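Local coordinates for penicillin binding protein 2X (Streptococcus thermophilus, PDB 5U47) that probably acts as a septal transpeptidase that cross-links adjacent glycan strands of cell-wall peptidoglycan and is inactivated by beta-lactams, which acylate its active-site serine, at residues Q74-K77 / V78-L82; S91-L94 / A95-T99; T605-T608 / L609-L613; T236-E239 / Q240-G243. The protein carries 1 engineered substitution. One frame throughout, in Å; residues are numbered along the deposited sequence.

Interaction 1 of 4, residues Q74-K77 / V78-L82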
ATOM      1  N   GLN A  74      13.599 -39.439 -39.510  1.00 60.40           N
ATOM      2  CA  GLN A  74      14.055 -38.991 -38.186  1.00 57.79           C
ATOM      3  C   GLN A  74      13.016 -39.088 -37.062  1.00 58.83           C
ATOM      4  O   GLN A  74      13.377 -38.915 -35.892  1.00 60.46           O
ATOM      5  CB  GLN A  74      14.500 -37.531 -38.278  1.00 55.98           C
ATOM      6  CG  GLN A  74      15.647 -37.263 -39.244  1.00 54.10           C
ATOM      7  CD  GLN A  74      15.711 -35.806 -39.633  1.00 53.04           C
ATOM      8  OE1 GLN A  74      14.704 -35.220 -40.043  1.00 50.40           O
ATOM      9  NE2 GLN A  74      16.893 -35.215 -39.533  1.00 53.50           N
ATOM     10  N   PHE A  75      11.744 -39.316 -37.400  1.00 56.83           N
ATOM     11  CA  PHE A  75      10.662 -39.429 -36.391  1.00 57.25           C
ATOM     12  C   PHE A  75      11.029 -40.290 -35.162  1.00 56.93           C
ATOM     13  O   PHE A  75      10.826 -39.873 -34.012  1.00 54.04           O
ATOM     14  CB  PHE A  75       9.396 -39.995 -37.060  1.00 59.83           C
ATOM     15  CG  PHE A  75       8.528 -38.967 -37.748  1.00 60.32           C
ATOM     16  CD1 PHE A  75       9.040 -37.759 -38.231  1.00 61.66           C
ATOM     17  CD2 PHE A  75       7.183 -39.249 -37.976  1.00 63.49           C
ATOM     18  CE1 PHE A  75       8.215 -36.840 -38.873  1.00 61.47           C
ATOM     19  CE2 PHE A  75       6.360 -38.336 -38.632  1.00 64.10           C
ATOM     20  CZ  PHE A  75       6.877 -37.129 -39.080  1.00 62.55           C
ATOM     21  N   ASP A  76      11.578 -41.475 -35.422  1.00 57.68           N
ATOM     22  CA  ASP A  76      11.969 -42.419 -34.369  1.00 58.89           C
ATOM     23  C   ASP A  76      13.071 -41.878 -33.458  1.00 56.18           C
ATOM     24  O   ASP A  76      13.051 -42.127 -32.255  1.00 52.96           O
ATOM     25  CB  ASP A  76      12.447 -43.742 -34.991  1.00 63.27           C
ATOM     26  CG  ASP A  76      12.775 -44.802 -33.943  1.00 66.00           C
ATOM     27  OD1 ASP A  76      11.887 -45.139 -33.126  1.00 70.93           O
ATOM     28  OD2 ASP A  76      13.916 -45.308 -33.948  1.00 68.79           O
ATOM     29  N   LYS A  77      14.046 -41.170 -34.031  1.00 54.76           N
ATOM     30  CA  LYS A  77      15.134 -40.613 -33.219  1.00 55.16           C
ATOM     31  C   LYS A  77      14.597 -39.491 -32.314  1.00 53.14           C
ATOM     32  O   LYS A  77      15.014 -39.357 -31.157  1.00 53.47           O
ATOM     33  CB  LYS A  77      16.295 -40.131 -34.097  1.00 56.48           C
ATOM     34  CG  LYS A  77      17.463 -39.514 -33.333  1.00 59.04           C
ATOM     35  CD  LYS A  77      17.952 -40.401 -32.185  1.00 62.10           C
ATOM     36  CE  LYS A  77      19.123 -39.768 -31.455  1.00 63.57           C
ATOM     37  NZ  LYS A  77      19.518 -40.561 -30.263  1.00 65.23           N
ATOM     38  N   VAL A  78      13.662 -38.700 -32.845  1.00 51.38           N
ATOM     39  CA  VAL A  78      13.009 -37.647 -32.073  1.00 50.73           C
ATOM     40  C   VAL A  78      12.275 -38.277 -30.881  1.00 50.22           C
ATOM     41  O   VAL A  78      12.324 -37.738 -29.771  1.00 48.41           O
ATOM     42  CB  VAL A  78      12.027 -36.809 -32.938  1.00 51.31           C
ATOM     43  CG1 VAL A  78      11.218 -35.840 -32.075  1.00 51.92           C
ATOM     44  CG2 VAL A  78      12.776 -36.041 -34.019  1.00 50.47           C
ATOM     45  N   ALA A  79      11.628 -39.426 -31.100  1.00 49.02           N
ATOM     46  CA  ALA A  79      10.912 -40.095 -30.002  1.00 51.02           C
ATOM     47  C   ALA A  79      11.886 -40.576 -28.912  1.00 51.93           C
ATOM     48  O   ALA A  79      11.600 -40.451 -27.703  1.00 48.46           O
ATOM     49  CB  ALA A  79      10.075 -41.247 -30.524  1.00 52.73           C
ATOM     50  N   ASP A  80      13.033 -41.115 -29.341  1.00 53.04           N
ATOM     51  CA  ASP A  80      14.069 -41.575 -28.402  1.00 55.52           C
ATOM     52  C   ASP A  80      14.516 -40.403 -27.544  1.00 54.08           C
ATOM     53  O   ASP A  80      14.622 -40.516 -26.319  1.00 51.17           O
ATOM     54  CB  ASP A  80      15.275 -42.166 -29.140  1.00 58.45           C
ATOM     55  CG  ASP A  80      14.944 -43.463 -29.884  1.00 61.31           C
ATOM     56  OD1 ASP A  80      13.900 -44.094 -29.587  1.00 64.78           O
ATOM     57  OD2 ASP A  80      15.745 -43.852 -30.761  1.00 61.38           O
ATOM     58  N   ILE A  81      14.743 -39.270 -28.203  1.00 53.31           N
ATOM     59  CA  ILE A  81      15.157 -38.052 -27.515  1.00 52.49           C
ATOM     60  C   ILE A  81      14.076 -37.545 -26.540  1.00 49.96           C
ATOM     61  O   ILE A  81      14.390 -37.229 -25.388  1.00 47.52           O
ATOM     62  CB  ILE A  81      15.573 -36.953 -28.524  1.00 52.65           C
ATOM     63  CG1 ILE A  81      16.862 -37.388 -29.257  1.00 52.80           C
ATOM     64  CG2 ILE A  81      15.793 -35.623 -27.801  1.00 52.66           C
ATOM     65  CD1 ILE A  81      17.228 -36.545 -30.464  1.00 52.89           C
ATOM     66  N   LEU A  82      12.821 -37.492 -26.988  1.00 48.03           N
ATOM     67  CA  LEU A  82      11.735 -37.009 -26.134  1.00 47.77           C
ATOM     68  C   LEU A  82      11.472 -37.928 -24.935  1.00 49.82           C
ATOM     69  O   LEU A  82      11.107 -37.450 -23.845  1.00 47.98           O
ATOM     70  CB  LEU A  82      10.454 -36.739 -26.937  1.00 47.65           C
ATOM     71  CG  LEU A  82      10.528 -35.640 -28.022  1.00 47.71           C
ATOM     72  CD1 LEU A  82       9.132 -35.093 -28.302  1.00 47.35           C
ATOM     73  CD2 LEU A  82      11.431 -34.477 -27.633  1.00 47.44           C
TER

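Interaction 2 of 4, residues S91-L94 / A95-T99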
ATOM      1  N   SER A  91       5.338 -43.823 -28.604  1.00 59.41           N
ATOM      2  CA  SER A  91       4.105 -43.932 -29.386  1.00 61.69           C
ATOM      3  C   SER A  91       3.312 -42.620 -29.448  1.00 59.00           C
ATOM      4  O   SER A  91       2.642 -42.360 -30.430  1.00 60.51           O
ATOM      5  CB  SER A  91       3.221 -45.075 -28.849  1.00 62.58           C
ATOM      6  OG  SER A  91       2.981 -44.944 -27.455  1.00 60.97           O
ATOM      7  N   TYR A  92       3.393 -41.796 -28.412  1.00 60.56           N
ATOM      8  CA  TYR A  92       2.683 -40.508 -28.422  1.00 60.77           C
ATOM      9  C   TYR A  92       3.398 -39.507 -29.336  1.00 59.51           C
ATOM     10  O   TYR A  92       2.756 -38.829 -30.143  1.00 59.07           O
ATOM     11  CB  TYR A  92       2.535 -39.945 -27.014  1.00 60.97           C
ATOM     12  CG  TYR A  92       1.889 -38.574 -26.997  1.00 62.79           C
ATOM     13  CD1 TYR A  92       0.499 -38.426 -27.115  1.00 62.96           C
ATOM     14  CD2 TYR A  92       2.667 -37.421 -26.874  1.00 63.00           C
ATOM     15  CE1 TYR A  92      -0.093 -37.170 -27.107  1.00 62.43           C
ATOM     16  CE2 TYR A  92       2.083 -36.162 -26.865  1.00 63.56           C
ATOM     17  CZ  TYR A  92       0.707 -36.041 -26.982  1.00 63.21           C
ATOM     18  OH  TYR A  92       0.146 -34.786 -26.967  1.00 65.37           O
ATOM     19  N   THR A  93       4.723 -39.414 -29.183  1.00 59.67           N
ATOM     20  CA  THR A  93       5.570 -38.547 -30.020  1.00 59.66           C
ATOM     21  C   THR A  93       5.354 -38.912 -31.488  1.00 59.53           C
ATOM     22  O   THR A  93       5.093 -38.037 -32.312  1.00 59.73           O
ATOM     23  CB  THR A  93       7.076 -38.708 -29.668  1.00 60.61           C
ATOM     24  OG1 THR A  93       7.311 -38.272 -28.323  1.00 60.43           O
ATOM     25  CG2 THR A  93       7.981 -37.902 -30.619  1.00 60.81           C
ATOM     26  N   LEU A  94       5.462 -40.209 -31.797  1.00 57.11           N
ATOM     27  CA  LEU A  94       5.259 -40.714 -33.160  1.00 57.79           C
ATOM     28  C   LEU A  94       3.862 -40.375 -33.692  1.00 57.96           C
ATOM     29  O   LEU A  94       3.732 -39.909 -34.828  1.00 55.75           O
ATOM     30  CB  LEU A  94       5.520 -42.228 -33.235  1.00 57.13           C
ATOM     31  CG  LEU A  94       6.992 -42.643 -33.098  1.00 56.06           C
ATOM     32  CD1 LEU A  94       7.123 -44.136 -32.842  1.00 57.85           C
ATOM     33  CD2 LEU A  94       7.799 -42.236 -34.328  1.00 56.22           C
ATOM     34  N   ALA A  95       2.839 -40.581 -32.860  1.00 57.95           N
ATOM     35  CA  ALA A  95       1.448 -40.273 -33.234  1.00 58.07           C
ATOM     36  C   ALA A  95       1.318 -38.828 -33.659  1.00 57.17           C
ATOM     37  O   ALA A  95       0.869 -38.543 -34.776  1.00 53.84           O
ATOM     38  CB  ALA A  95       0.502 -40.547 -32.076  1.00 58.54           C
ATOM     39  N   GLN A  96       1.750 -37.928 -32.774  1.00 56.66           N
ATOM     40  CA  GLN A  96       1.690 -36.484 -33.019  1.00 59.27           C
ATOM     41  C   GLN A  96       2.444 -36.070 -34.278  1.00 59.21           C
ATOM     42  O   GLN A  96       1.919 -35.326 -35.103  1.00 57.52           O
ATOM     43  CB  GLN A  96       2.243 -35.707 -31.818  1.00 60.00           C
ATOM     44  CG  GLN A  96       1.406 -35.781 -30.548  1.00 62.89           C
ATOM     45  CD  GLN A  96       0.044 -35.137 -30.709  1.00 63.44           C
ATOM     46  OE1 GLN A  96      -0.851 -35.690 -31.339  1.00 68.53           O
ATOM     47  NE2 GLN A  96      -0.124 -33.977 -30.118  1.00 61.24           N
ATOM     48  N   LEU A  97       3.674 -36.563 -34.415  1.00 59.14           N
ATOM     49  CA  LEU A  97       4.512 -36.260 -35.568  1.00 57.90           C
ATOM     50  C   LEU A  97       3.859 -36.665 -36.893  1.00 62.97           C
ATOM     51  O   LEU A  97       4.069 -35.995 -37.909  1.00 64.27           O
ATOM     52  CB  LEU A  97       5.898 -36.918 -35.419  1.00 56.14           C
ATOM     53  CG  LEU A  97       6.853 -36.312 -34.377  1.00 52.64           C
ATOM     54  CD1 LEU A  97       8.087 -37.181 -34.179  1.00 51.69           C
ATOM     55  CD2 LEU A  97       7.252 -34.898 -34.784  1.00 51.56           C
ATOM     56  N   ARG A  98       3.061 -37.741 -36.868  1.00 65.81           N
ATOM     57  CA  ARG A  98       2.338 -38.231 -38.059  1.00 69.44           C
ATOM     58  C   ARG A  98       0.915 -37.646 -38.229  1.00 68.25           C
ATOM     59  O   ARG A  98       0.176 -38.124 -39.080  1.00 68.46           O
ATOM     60  CB  ARG A  98       2.213 -39.767 -38.017  1.00 72.69           C
ATOM     61  CG  ARG A  98       3.523 -40.533 -37.937  1.00 74.13           C
ATOM     62  CD  ARG A  98       3.261 -42.025 -37.804  1.00 77.18           C
ATOM     63  NE  ARG A  98       4.432 -42.767 -37.334  1.00 77.82           N
ATOM     64  CZ  ARG A  98       5.485 -43.114 -38.079  1.00 78.76           C
ATOM     65  NH1 ARG A  98       5.571 -42.772 -39.369  1.00 77.78           N
ATOM     66  NH2 ARG A  98       6.480 -43.802 -37.518  1.00 80.12           N
ATOM     67  N   THR A  99       0.523 -36.635 -37.446  1.00 68.12           N
ATOM     68  CA  THR A  99      -0.834 -36.066 -37.576  1.00 71.19           C
ATOM     69  C   THR A  99      -1.123 -35.656 -39.031  1.00 73.95           C
ATOM     70  O   THR A  99      -0.285 -35.011 -39.679  1.00 73.49           O
ATOM     71  CB  THR A  99      -1.044 -34.814 -36.684  1.00 72.49           C
ATOM     72  OG1 THR A  99      -0.573 -35.056 -35.349  1.00 70.28           O
ATOM     73  CG2 THR A  99      -2.533 -34.408 -36.645  1.00 71.93           C
TER

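Interaction 3 of 4, residues T605-T608 / L609-L613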
ATOM      1  N   THR A 605      -3.521  12.064 -11.085  1.00 29.09           N
ATOM      2  CA  THR A 605      -2.222  12.623 -11.440  1.00 29.29           C
ATOM      3  C   THR A 605      -1.294  12.637 -10.227  1.00 27.65           C
ATOM      4  O   THR A 605      -0.122  12.266 -10.347  1.00 28.68           O
ATOM      5  CB  THR A 605      -2.363  14.037 -12.040  1.00 30.10           C
ATOM      6  OG1 THR A 605      -3.155  13.956 -13.232  1.00 31.61           O
ATOM      7  CG2 THR A 605      -1.012  14.638 -12.386  1.00 29.74           C
ATOM      8  N   ALA A 606      -1.806  13.038  -9.069  1.00 26.57           N
ATOM      9  CA  ALA A 606      -0.993  13.049  -7.840  1.00 26.25           C
ATOM     10  C   ALA A 606      -0.503  11.636  -7.507  1.00 25.21           C
ATOM     11  O   ALA A 606       0.665  11.441  -7.143  1.00 23.70           O
ATOM     12  CB  ALA A 606      -1.768  13.648  -6.677  1.00 26.48           C
ATOM     13  N   ASN A 607      -1.401  10.671  -7.661  0.50 25.63           N
ATOM     14  CA  ASN A 607      -1.117   9.260  -7.413  0.50 25.51           C
ATOM     15  C   ASN A 607       0.024   8.761  -8.321  0.50 25.75           C
ATOM     16  O   ASN A 607       0.935   8.075  -7.858  0.50 24.84           O
ATOM     17  CB  ASN A 607      -2.397   8.445  -7.653  0.50 25.73           C
ATOM     18  CG  ASN A 607      -2.349   7.077  -7.024  0.50 25.41           C
ATOM     19  OD1 ASN A 607      -2.081   6.938  -5.829  0.50 25.59           O
ATOM     20  ND2 ASN A 607      -2.652   6.060  -7.810  0.50 25.05           N
ATOM     21  N   THR A 608      -0.045   9.117  -9.608  1.00 25.82           N
ATOM     22  CA  THR A 608       0.982   8.790 -10.606  1.00 25.69           C
ATOM     23  C   THR A 608       2.320   9.436 -10.263  1.00 24.15           C
ATOM     24  O   THR A 608       3.348   8.795 -10.323  1.00 23.18           O
ATOM     25  CB  THR A 608       0.509   9.226 -12.010  1.00 26.24           C
ATOM     26  OG1 THR A 608      -0.635   8.440 -12.345  1.00 26.26           O
ATOM     27  CG2 THR A 608       1.579   9.016 -13.073  1.00 27.49           C
ATOM     28  N   LEU A 609       2.291  10.699  -9.874  1.00 24.27           N
ATOM     29  CA  LEU A 609       3.509  11.407  -9.490  1.00 24.59           C
ATOM     30  C   LEU A 609       4.229  10.730  -8.314  1.00 23.98           C
ATOM     31  O   LEU A 609       5.466  10.643  -8.316  1.00 23.45           O
ATOM     32  CB  LEU A 609       3.190  12.855  -9.138  1.00 25.09           C
ATOM     33  CG  LEU A 609       2.835  13.741 -10.334  1.00 27.99           C
ATOM     34  CD1 LEU A 609       2.268  15.078  -9.872  1.00 27.30           C
ATOM     35  CD2 LEU A 609       4.042  13.931 -11.240  1.00 28.75           C
ATOM     36  N   ARG A 610       3.470  10.282  -7.305  1.00 22.74           N
ATOM     37  CA  ARG A 610       4.082   9.564  -6.166  1.00 23.14           C
ATOM     38  C   ARG A 610       4.674   8.212  -6.557  1.00 22.88           C
ATOM     39  O   ARG A 610       5.664   7.779  -5.969  1.00 23.25           O
ATOM     40  CB  ARG A 610       3.100   9.379  -5.000  1.00 23.25           C
ATOM     41  CG  ARG A 610       2.781  10.684  -4.318  1.00 23.44           C
ATOM     42  CD  ARG A 610       2.229  10.466  -2.927  1.00 23.05           C
ATOM     43  NE  ARG A 610       2.086  11.755  -2.285  1.00 23.57           N
ATOM     44  CZ  ARG A 610       1.014  12.536  -2.335  1.00 23.23           C
ATOM     45  NH1 ARG A 610      -0.083  12.177  -2.992  1.00 23.51           N
ATOM     46  NH2 ARG A 610       1.056  13.711  -1.709  1.00 23.86           N
ATOM     47  N   GLN A 611       4.089   7.543  -7.548  1.00 23.00           N
ATOM     48  CA  GLN A 611       4.681   6.298  -8.059  1.00 23.60           C
ATOM     49  C   GLN A 611       6.077   6.549  -8.620  1.00 23.24           C
ATOM     50  O   GLN A 611       6.935   5.652  -8.620  1.00 22.39           O
ATOM     51  CB  GLN A 611       3.799   5.701  -9.144  1.00 24.54           C
ATOM     52  CG  GLN A 611       2.450   5.248  -8.599  1.00 24.89           C
ATOM     53  CD  GLN A 611       1.464   4.869  -9.677  1.00 25.60           C
ATOM     54  OE1 GLN A 611       1.729   5.044 -10.867  1.00 27.33           O
ATOM     55  NE2 GLN A 611       0.315   4.356  -9.268  1.00 25.09           N
ATOM     56  N   ASN A 612       6.286   7.783  -9.089  1.00 22.38           N
ATOM     57  CA  ASN A 612       7.539   8.218  -9.659  1.00 23.82           C
ATOM     58  C   ASN A 612       8.381   9.019  -8.661  1.00 23.53           C
ATOM     59  O   ASN A 612       9.345   9.681  -9.043  1.00 23.07           O
ATOM     60  CB  ASN A 612       7.285   8.983 -10.970  1.00 23.77           C
ATOM     61  CG  ASN A 612       6.739   8.068 -12.057  1.00 24.81           C
ATOM     62  OD1 ASN A 612       7.514   7.399 -12.760  1.00 23.50           O
ATOM     63  ND2 ASN A 612       5.401   7.989 -12.165  1.00 23.24           N
ATOM     64  N   LEU A 613       8.006   8.922  -7.395  1.00 22.66           N
ATOM     65  CA  LEU A 613       8.720   9.522  -6.287  1.00 23.42           C
ATOM     66  C   LEU A 613       8.724  11.060  -6.218  1.00 23.52           C
ATOM     67  O   LEU A 613       9.556  11.666  -5.543  1.00 27.48           O
ATOM     68  CB  LEU A 613      10.123   8.918  -6.160  1.00 24.46           C
ATOM     69  CG  LEU A 613      10.139   7.378  -6.085  1.00 26.10           C
ATOM     70  CD1 LEU A 613      11.521   6.915  -5.695  1.00 26.03           C
ATOM     71  CD2 LEU A 613       9.132   6.855  -5.063  1.00 25.75           C
TER
HETATM   72  O   HOH W   1       0.061   5.587 -12.869  1.00 33.94           O

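Interaction 4 of 4, residues T236-E239 / Q240-G243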
ATOM      1  N   THR A 236      -1.861 -16.836  13.983  1.00 29.29           N
ATOM      2  CA  THR A 236      -2.205 -17.217  15.363  1.00 29.76           C
ATOM      3  C   THR A 236      -3.332 -16.338  15.915  1.00 30.09           C
ATOM      4  O   THR A 236      -4.226 -16.822  16.635  1.00 28.60           O
ATOM      5  CB  THR A 236      -0.996 -17.129  16.291  1.00 29.93           C
ATOM      6  OG1 THR A 236       0.069 -17.894  15.725  1.00 30.86           O
ATOM      7  CG2 THR A 236      -1.330 -17.685  17.708  1.00 31.37           C
ATOM      8  N   PHE A 237      -3.284 -15.051  15.577  1.00 28.02           N
ATOM      9  CA  PHE A 237      -4.270 -14.083  16.038  1.00 28.11           C
ATOM     10  C   PHE A 237      -5.654 -14.452  15.477  1.00 29.83           C
ATOM     11  O   PHE A 237      -6.659 -14.388  16.194  1.00 28.87           O
ATOM     12  CB  PHE A 237      -3.805 -12.676  15.633  1.00 26.63           C
ATOM     13  CG  PHE A 237      -4.732 -11.550  16.033  1.00 25.89           C
ATOM     14  CD1 PHE A 237      -4.853 -11.158  17.359  1.00 24.85           C
ATOM     15  CD2 PHE A 237      -5.394 -10.805  15.060  1.00 25.86           C
ATOM     16  CE1 PHE A 237      -5.670 -10.089  17.716  1.00 25.10           C
ATOM     17  CE2 PHE A 237      -6.207  -9.737  15.417  1.00 25.76           C
ATOM     18  CZ  PHE A 237      -6.342  -9.378  16.747  1.00 25.09           C
ATOM     19  N   MET A 238      -5.701 -14.866  14.210  1.00 30.59           N
ATOM     20  CA  MET A 238      -6.964 -15.291  13.595  1.00 31.68           C
ATOM     21  C   MET A 238      -7.492 -16.579  14.218  1.00 32.89           C
ATOM     22  O   MET A 238      -8.697 -16.741  14.343  1.00 32.43           O
ATOM     23  CB  MET A 238      -6.813 -15.500  12.092  1.00 33.49           C
ATOM     24  CG  MET A 238      -6.466 -14.248  11.323  1.00 35.73           C
ATOM     25  SD  MET A 238      -7.489 -12.837  11.782  1.00 41.98           S
ATOM     26  CE  MET A 238      -9.097 -13.459  11.284  1.00 35.69           C
ATOM     27  N   GLU A 239      -6.596 -17.497  14.572  1.00 33.62           N
ATOM     28  CA  GLU A 239      -7.018 -18.733  15.238  1.00 37.02           C
ATOM     29  C   GLU A 239      -7.668 -18.389  16.576  1.00 35.97           C
ATOM     30  O   GLU A 239      -8.687 -18.949  16.930  1.00 37.81           O
ATOM     31  CB  GLU A 239      -5.844 -19.674  15.448  1.00 39.72           C
ATOM     32  CG  GLU A 239      -5.291 -20.219  14.146  1.00 44.12           C
ATOM     33  CD  GLU A 239      -3.970 -20.959  14.300  1.00 47.64           C
ATOM     34  OE1 GLU A 239      -3.441 -21.062  15.444  1.00 53.22           O
ATOM     35  OE2 GLU A 239      -3.463 -21.431  13.258  1.00 46.26           O
ATOM     36  N   GLN A 240      -7.092 -17.438  17.296  1.00 33.92           N
ATOM     37  CA  GLN A 240      -7.637 -17.018  18.598  1.00 35.07           C
ATOM     38  C   GLN A 240      -8.959 -16.258  18.527  1.00 34.35           C
ATOM     39  O   GLN A 240      -9.841 -16.464  19.357  1.00 32.02           O
ATOM     40  CB  GLN A 240      -6.661 -16.091  19.300  1.00 36.28           C
ATOM     41  CG  GLN A 240      -5.416 -16.720  19.884  1.00 37.88           C
ATOM     42  CD  GLN A 240      -4.612 -15.663  20.620  1.00 40.04           C
ATOM     43  OE1 GLN A 240      -4.254 -14.638  20.044  1.00 38.89           O
ATOM     44  NE2 GLN A 240      -4.348 -15.892  21.899  1.00 40.29           N
ATOM     45  N   THR A 241      -9.076 -15.354  17.556  1.00 32.54           N
ATOM     46  CA  THR A 241     -10.261 -14.487  17.435  1.00 33.20           C
ATOM     47  C   THR A 241     -11.391 -15.050  16.572  1.00 34.33           C
ATOM     48  O   THR A 241     -12.571 -14.843  16.881  1.00 35.03           O
ATOM     49  CB  THR A 241      -9.884 -13.107  16.843  1.00 32.68           C
ATOM     50  OG1 THR A 241      -9.311 -13.271  15.539  1.00 32.09           O
ATOM     51  CG2 THR A 241      -8.894 -12.387  17.721  1.00 33.57           C
ATOM     52  N   LYS A 242     -11.025 -15.774  15.514  1.00 36.10           N
ATOM     53  CA  LYS A 242     -11.978 -16.265  14.501  1.00 38.83           C
ATOM     54  C   LYS A 242     -12.830 -15.103  13.953  1.00 38.47           C
ATOM     55  O   LYS A 242     -14.058 -15.213  13.828  1.00 39.06           O
ATOM     56  CB  LYS A 242     -12.902 -17.385  15.003  1.00 42.88           C
ATOM     57  CG  LYS A 242     -12.237 -18.661  15.495  1.00 46.80           C
ATOM     58  CD  LYS A 242     -11.928 -18.604  16.983  1.00 50.56           C
ATOM     59  CE  LYS A 242     -11.573 -19.989  17.489  1.00 52.20           C
ATOM     60  NZ  LYS A 242     -11.162 -19.943  18.914  1.00 53.75           N
ATOM     61  N   GLY A 243     -12.171 -13.981  13.665  1.00 36.16           N
ATOM     62  CA  GLY A 243     -12.850 -12.826  13.100  1.00 34.12           C
ATOM     63  C   GLY A 243     -13.110 -13.063  11.624  1.00 32.86           C
ATOM     64  O   GLY A 243     -12.461 -13.918  10.997  1.00 32.79           O
TER

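Interaction 1 of 4, residues Q74-K77 / V78-L82
K77 and I81 meet one turn apart on helix 72-86, while the carboxylates of D76 and D80 come near each other beside them. The backbone supplies four successive i to i+4 hydrogen bonds, V78 N to Q74 O, A79 N to F75 O, D80 N to D76 O and I81 N to K77 O; the last is 3.0 Å long with a nearly straight N-H...O angle of 162°. The apolar part is aliphatic. K77 leaves the helix with CG trans to its own N (chi1 179°) and bends at chi2, which lays its chain across I81, CE 3.9 Å from I81 CD1. I81 CG1 in turn rests 3.3 Å from K77 O. Beyond the pair, I81 packs on L122, T125 and F126 of helix 116-128, and F75 and A79 on helix 90-97; L82 touches both of these helices of the N-terminal dimerisation-domain region. The charged part is less comfortable. D76 OD2 and D80 OD2 stand 4.0 Å apart, their carboxylate planes 77° to one another. K77 NZ is 5.0 Å from D80 OD2, too far for a salt bridge, and K90 makes a weak, long ion pair with D80 OD1. The two like charges would tend to raise each other's affinity for a proton, an effect the nearby lysines probably offset in part.

Interaction 2 of 4, residues S91-L94 / A95-T99
Q96 lies over Y92 in the last turns of helix 90-97, a short helix of the N-terminal dimerisation-domain region that packs against helix 72-86. From the backbone outward, Q96 CB sits 3.6 Å from Y92 O, the same carbonyl that receives Q96 N in an almost linear hydrogen bond (176°). CG then swings over the phenol ring: it stands 3.9 Å from the ring centroid, 21° off the normal, a CH-pi contact displaced toward the CZ side of the ring. The bend at chi2 turns the amide back along the ring, so that CD and NE2 follow the ring toward its hydroxyl, the amide and ring planes stacked only 29° apart. NE2 comes close to Y92 OH, but the angle is too poor for a hydrogen bond; its partner is the carbonyl oxygen of S106. Around the helix, T93 and L97 run side by side, T93 CG2 touching L97 CD1 at 3.6 Å, and both reach F107 and helix 72-86. L94 and R98 are likewise alongside one another, the methyl CD2 of L94 approaching R98 NH2 obliquely. R98 is the first residue to leave helical backbone angles, although its N still binds L94 O. The turn that follows brings T99 back onto Q96 O, which accepts a hydrogen bond from T99 N at 3.0 Å.

Interaction 3 of 4, residues T605-T608 / L609-L613
A Schellman motif ends helix 602-611, with L613 at positive phi as its C-prime residue, and the contact between T608 and N612 lies in this last turn. N612 curls its amide back over the helix end: ND2 gives T608 O a hydrogen bond of 2.9 Å, arriving 38° above the carbonyl plane, while the oxygen lies close to the plane of the N612 amide. N612 N adds a weak bond to that oxygen, which is thus gripped by both backbone and side chain of one residue. The motif itself is closed by L613 N to R610 O and V614 N to L609 O. This is the helix of a PASTA domain, set on strands 615-619 and 641-646: L609 packs on I642 and I644, with its CD1 alongside T605 CG2 at 4.2 Å. A water bridges Q611 and T608, donating to Q611 OE1 at 2.7 Å and hydrogen-bonded to T608 OG1, a hydroxyl also bound to E604 O. The other end of the Q611 amide, NE2, donates to G387 O. R610 forms a salt bridge with E455 through NH2.

Interaction 4 of 4, residues T236-E239 / Q240-G243
Q240, M238 and T241 carry most of this contact at the C-terminal end of helix 224-241. Q240 is anchored by its N to T236 O, and its CG lies 3.5 Å from that same oxygen; the chain then runs extended to OE1, which is hydrogen-bonded to T560 of helix 558-572. M238 folds at both chi2 and chi3, with CG trans to its own carbonyl carbon (chi1 -64°). The curl brings SD near T241 OG1 and puts the methyl CE 3.4 Å from G243 O, over the chain that leaves the helix. T241 works at both branches. Its hydroxyl sits between backbone N and carbonyl carbon (chi1 60°) and donates to F237 O at 3.0 Å, an oxygen that also receives T241 N at 2.9 Å. The methyl CG2 meanwhile lies over one face of the F237 ring, 4.1 Å from its centroid and 16° off the normal, a CH-pi contact. The F237 ring also packs on V545 and V547 of the central sheet. K242, at positive phi, still donates its N-H to M238 O, 2.8 Å from N to O, before the chain turns toward strand 245-252. A helix lying on the five-stranded antiparallel sheet and leading straight into one of its strands is typical of the penicillin-binding transpeptidase fold.

All four are local contacts between neighbouring turns of one helix, yet their settings differ. Interactions 1 and 2 share one module: helices 72-86 and 90-97 follow each other in the chain and pack together, F75 CZ lying 3.2 Å from L97 O. Both have a buried side and a more exposed one; like-charged aspartates mark interaction 1, a tyrosine-glutamine stack interaction 2. Interactions 3 and 4 are remote, with nearest atoms at least about 43 Å from that pair and about 27 Å from each other. Interaction 1 is mid-helix, whereas 2, 3 and 4 reach a helix C-terminus: an asparagine amide and water serve the PASTA helix, a threonine hydroxyl and an aromatic face the helix against the transpeptidase sheet.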